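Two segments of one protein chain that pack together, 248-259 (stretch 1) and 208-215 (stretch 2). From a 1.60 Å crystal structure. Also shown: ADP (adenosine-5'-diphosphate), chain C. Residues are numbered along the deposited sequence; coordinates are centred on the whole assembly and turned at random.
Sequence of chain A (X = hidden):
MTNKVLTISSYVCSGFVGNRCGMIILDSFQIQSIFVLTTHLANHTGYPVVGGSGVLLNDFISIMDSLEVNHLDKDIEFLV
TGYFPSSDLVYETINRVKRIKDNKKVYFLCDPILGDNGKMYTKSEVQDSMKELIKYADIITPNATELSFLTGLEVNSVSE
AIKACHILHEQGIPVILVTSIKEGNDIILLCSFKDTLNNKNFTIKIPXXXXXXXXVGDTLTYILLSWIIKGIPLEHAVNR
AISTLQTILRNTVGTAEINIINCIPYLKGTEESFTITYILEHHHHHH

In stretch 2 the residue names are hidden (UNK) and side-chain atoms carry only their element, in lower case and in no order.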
# COMPACT_ATOMS: atom_id res chain seq x y z
N ILE A 248 -19.11 -3.03 5.16
CA ILE A 248 -18.10 -2.06 5.55
C ILE A 248 -18.75 -0.75 5.98
O ILE A 248 -18.41 -0.20 7.03
CB ILE A 248 -17.08 -1.79 4.44
CG1 ILE A 248 -16.26 -3.06 4.14
CG2 ILE A 248 -16.14 -0.64 4.81
CD1 ILE A 248 -15.51 -2.99 2.84
N LEU A 249 -19.71 -0.28 5.20
CA LEU A 249 -20.35 0.99 5.52
C LEU A 249 -21.21 0.96 6.78
O LEU A 249 -21.20 1.91 7.57
CB LEU A 249 -21.19 1.47 4.34
CG LEU A 249 -20.33 1.79 3.15
CD1 LEU A 249 -21.24 2.17 2.03
CD2 LEU A 249 -19.36 2.93 3.43
N ARG A 250 -21.97 -0.12 6.97
CA ARG A 250 -22.74 -0.31 8.21
C ARG A 250 -21.84 -0.28 9.43
O ARG A 250 -22.24 0.15 10.51
CB ARG A 250 -23.58 -1.60 8.19
CG ARG A 250 -24.84 -1.49 7.31
CD ARG A 250 -25.73 -2.70 7.36
NE ARG A 250 -26.75 -2.71 6.30
CZ ARG A 250 -27.74 -3.60 6.22
NH1 ARG A 250 -27.88 -4.56 7.13
NH2 ARG A 250 -28.61 -3.51 5.21
N ASN A 251 -20.59 -0.71 9.25
CA ASN A 251 -19.62 -0.72 10.32
C ASN A 251 -18.65 0.45 10.36
O ASN A 251 -17.65 0.41 11.09
CB ASN A 251 -18.88 -2.05 10.28
CG ASN A 251 -19.78 -3.18 10.71
OD1 ASN A 251 -19.98 -3.40 11.91
ND2 ASN A 251 -20.37 -3.85 9.75
N THR A 252 -18.96 1.51 9.62
CA THR A 252 -18.13 2.70 9.56
C THR A 252 -18.78 3.78 10.40
O THR A 252 -19.97 4.05 10.25
CB THR A 252 -17.96 3.15 8.10
OG1 THR A 252 -17.26 2.15 7.38
CG2 THR A 252 -17.25 4.46 8.01
N VAL A 253 -18.00 4.39 11.29
CA VAL A 253 -18.53 5.39 12.23
C VAL A 253 -18.51 6.82 11.69
O VAL A 253 -19.54 7.50 11.78
CB VAL A 253 -17.86 5.26 13.62
CG1 VAL A 253 -18.25 6.42 14.53
CG2 VAL A 253 -18.26 3.92 14.24
N GLY A 254 -17.40 7.28 11.13
CA GLY A 254 -17.39 8.61 10.51
C GLY A 254 -17.96 8.58 9.10
O GLY A 254 -18.55 7.59 8.67
N THR A 255 -17.80 9.69 8.39
CA THR A 255 -17.82 9.65 6.93
C THR A 255 -16.45 10.02 6.35
O THR A 255 -16.25 9.89 5.14
CB THR A 255 -18.92 10.56 6.35
OG1 THR A 255 -18.79 11.88 6.88
CG2 THR A 255 -20.30 10.01 6.70
N ALA A 256 -15.52 10.44 7.23
CA ALA A 256 -14.16 10.82 6.85
C ALA A 256 -13.44 9.66 6.17
O ALA A 256 -12.87 9.84 5.09
CB ALA A 256 -13.37 11.30 8.07
N GLU A 257 -13.48 8.48 6.80
CA GLU A 257 -12.76 7.28 6.33
C GLU A 257 -13.56 5.99 6.52
O GLU A 257 -14.16 5.80 7.58
CB GLU A 257 -11.44 7.11 7.07
CG GLU A 257 -10.49 8.28 6.97
CD GLU A 257 -9.86 8.51 5.60
OE1 GLU A 257 -9.99 7.67 4.64
OE2 GLU A 257 -9.15 9.53 5.52
N ILE A 258 -13.60 5.15 5.48
CA ILE A 258 -14.27 3.85 5.56
C ILE A 258 -13.46 2.90 6.42
O ILE A 258 -12.22 3.00 6.49
CB ILE A 258 -14.55 3.21 4.18
CG1 ILE A 258 -13.27 3.04 3.37
CG2 ILE A 258 -15.60 4.04 3.44
CD1 ILE A 258 -13.44 2.26 2.09
N ASN A 259 -14.18 2.01 7.10
CA ASN A 259 -13.58 1.11 8.10
C ASN A 259 -12.98 -0.18 7.48
O ASN A 259 -13.25 -1.29 7.94
CB ASN A 259 -14.62 0.79 9.16
CG ASN A 259 -14.05 0.21 10.42
OD1 ASN A 259 -12.84 0.30 10.67
ND2 ASN A 259 -14.91 -0.35 11.25
N UNK A 208 -29.83 3.60 0.65
CA UNK A 208 -28.77 4.55 1.00
C UNK A 208 -28.53 4.53 2.51
O UNK A 208 -29.48 4.55 3.29
c UNK A 208 -28.28 8.36 0.35
c UNK A 208 -27.90 6.90 0.65
c UNK A 208 -27.30 8.69 -1.90
n UNK A 208 -26.07 8.42 -1.46
c UNK A 208 -29.11 5.97 0.55
n UNK A 208 -28.35 8.66 -1.07
n UNK A 208 -27.49 8.99 -3.18
N UNK A 209 -27.27 4.50 2.90
CA UNK A 209 -26.85 4.67 4.28
C UNK A 209 -26.45 6.14 4.39
O UNK A 209 -25.77 6.66 3.52
c UNK A 209 -25.09 4.10 5.99
c UNK A 209 -26.04 2.28 4.50
c UNK A 209 -24.88 1.31 4.55
c UNK A 209 -25.64 3.76 4.61
N UNK A 210 -26.90 6.80 5.46
CA UNK A 210 -26.64 8.24 5.61
C UNK A 210 -25.15 8.58 5.67
O UNK A 210 -24.39 7.95 6.41
c UNK A 210 -28.84 9.03 6.67
c UNK A 210 -27.34 8.80 6.86
o UNK A 210 -30.19 9.74 4.84
o UNK A 210 -28.38 10.91 5.25
c UNK A 210 -29.16 9.97 5.51
N UNK A 211 -24.76 9.57 4.87
CA UNK A 211 -23.36 9.98 4.73
C UNK A 211 -22.94 10.02 3.28
O UNK A 211 -23.45 9.24 2.46
N UNK A 212 -21.99 10.91 2.95
CA UNK A 212 -21.23 10.81 1.69
C UNK A 212 -19.83 10.29 2.06
O UNK A 212 -19.08 10.93 2.81
o UNK A 212 -21.83 11.14 -1.33
c UNK A 212 -20.95 11.76 -0.69
o UNK A 212 -19.90 12.15 -1.25
c UNK A 212 -21.16 12.08 0.82
N UNK A 213 -19.51 9.11 1.53
CA UNK A 213 -18.31 8.37 1.92
C UNK A 213 -17.25 8.57 0.85
O UNK A 213 -17.57 8.82 -0.33
c UNK A 213 -21.32 6.09 5.35
c UNK A 213 -18.64 6.88 2.08
c UNK A 213 -19.10 6.52 4.55
c UNK A 213 -20.95 6.42 3.00
c UNK A 213 -19.58 6.59 3.22
c UNK A 213 -21.81 6.17 4.05
c UNK A 213 -19.95 6.25 5.59
N UNK A 214 -16.00 8.48 1.27
CA UNK A 214 -14.88 8.64 0.39
C UNK A 214 -14.16 7.27 0.27
O UNK A 214 -14.12 6.49 1.22
c UNK A 214 -13.96 9.76 0.92
c UNK A 214 -12.74 9.95 0.03
o UNK A 214 -14.70 10.99 0.97
N UNK A 215 -13.69 6.97 -0.92
CA UNK A 215 -13.06 5.67 -1.21
C UNK A 215 -13.99 4.49 -1.46
O UNK A 215 -13.54 3.34 -1.61
PB ADP C . -17.79 6.69 -6.03
O1B ADP C . -18.78 7.84 -6.02
O2B ADP C . -16.79 6.76 -4.88
O3B ADP C . -17.23 6.46 -7.39
PA ADP C . -20.24 5.22 -5.52
O1A ADP C . -20.86 4.87 -6.85
O2A ADP C . -20.74 6.41 -4.77
O3A ADP C . -18.64 5.37 -5.71
O5' ADP C . -20.31 3.97 -4.56
C5' ADP C . -19.83 2.68 -4.89
C4' ADP C . -20.71 1.70 -4.18
O4' ADP C . -20.66 1.94 -2.77
C3' ADP C . -22.18 1.86 -4.57
O3' ADP C . -22.51 1.04 -5.69
C2' ADP C . -22.89 1.47 -3.31
O2' ADP C . -23.02 0.06 -3.25
C1' ADP C . -21.95 1.91 -2.19
N9 ADP C . -22.28 3.22 -1.58
C8 ADP C . -21.69 4.41 -1.76
N7 ADP C . -22.26 5.37 -0.98
C5 ADP C . -23.24 4.77 -0.29
C6 ADP C . -24.23 5.19 0.72
N6 ADP C . -24.28 6.48 1.12
N1 ADP C . -25.08 4.24 1.19
C2 ADP C . -25.03 2.95 0.77
N3 ADP C . -24.14 2.50 -0.14
C4 ADP C . -23.24 3.36 -0.69
O HOH W 1 -12.00 6.46 3.11

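Position 208 carries a long side chain: three carbons in a row, a nitrogen, and then a carbon bearing two further nitrogens. It does not reach stretch 1. This guanidinium makes the residue Arg208; its CG lies 3.7 Å from ADP N6, on the adenine side.

At position 209 four side-chain carbons, forked at the first, with one arm two carbons long, point toward stretch 1 and pack on Leu249 and Arg250; this is isoleucine. Ile209 CD1 lies 3.7 Å from Leu249 CB and 3.9 Å from Arg250 CG. Its backbone reads the adenine edge: Ile209 N donates to ADP N1 (2.8 Å), and ADP N6 donates to Ile209 O (2.8 Å).

Position 210 has three carbons, the third carrying two oxygens, and touches nothing on stretch 1. It is Glu210, exposed to solvent.

No side-chain atoms follow the CA at position 211, which packs 3.6 Å from Thr255 CG2, so the residue is Gly211. An ideal CB modelled on Gly211 would fall 2.6 Å from Thr255 CG2, a clash. The backbone angles (phi 128°, psi 150°) independently call for glycine, because a CB would be jammed against the preceding carbonyl oxygen.

At position 212 two carbons, the second bearing two oxygens, point away from stretch 1, and the contact is made by the backbone, with the O of 212 lying 3.6 Å from Thr255 CB. The residue is Asp212.

At position 213 one carbon leads to a six-carbon ring that packs against Leu249 and Gly254, marking phenylalanine. Leu249 CD2 stands over one face of the Phe213 ring, 3.7 Å from its centroid and 11° off the normal, a CH-pi contact. Gly254 O approaches Phe213 CE1 obliquely at 3.6 Å.

At position 214 the first carbon carries one oxygen and one carbon, and the backbone O lies 3.6 Å from Ile258 CG2; this is threonine. Thr214 N, buried here, finds no hydrogen-bonding partner in the model.

Position 215 again lacks a side chain, and its O lies 3.9 Å from Ile258 CD1. Its positive phi of 80° favours glycine; Gly215 occupies the N-cap position of the following helix.

No direct hydrogen bond joins the two stretches, and packing dominates their contact, with Leu249 bridging Ile209 and Phe213 while Leu249 CD1 also comes within 3.6 Å of ADP C4. A water lies 2.8 Å from Thr214 O and accepts from Ile258 N (3.1 Å). Within stretch 1, Thr252 OG1 donates to Ile248 O (2.6 Å) and accepts from Asn259 N (3.1 Å), tying the helix end to the returning loop.

Stretch 2 (208-215) RIEGDFTG
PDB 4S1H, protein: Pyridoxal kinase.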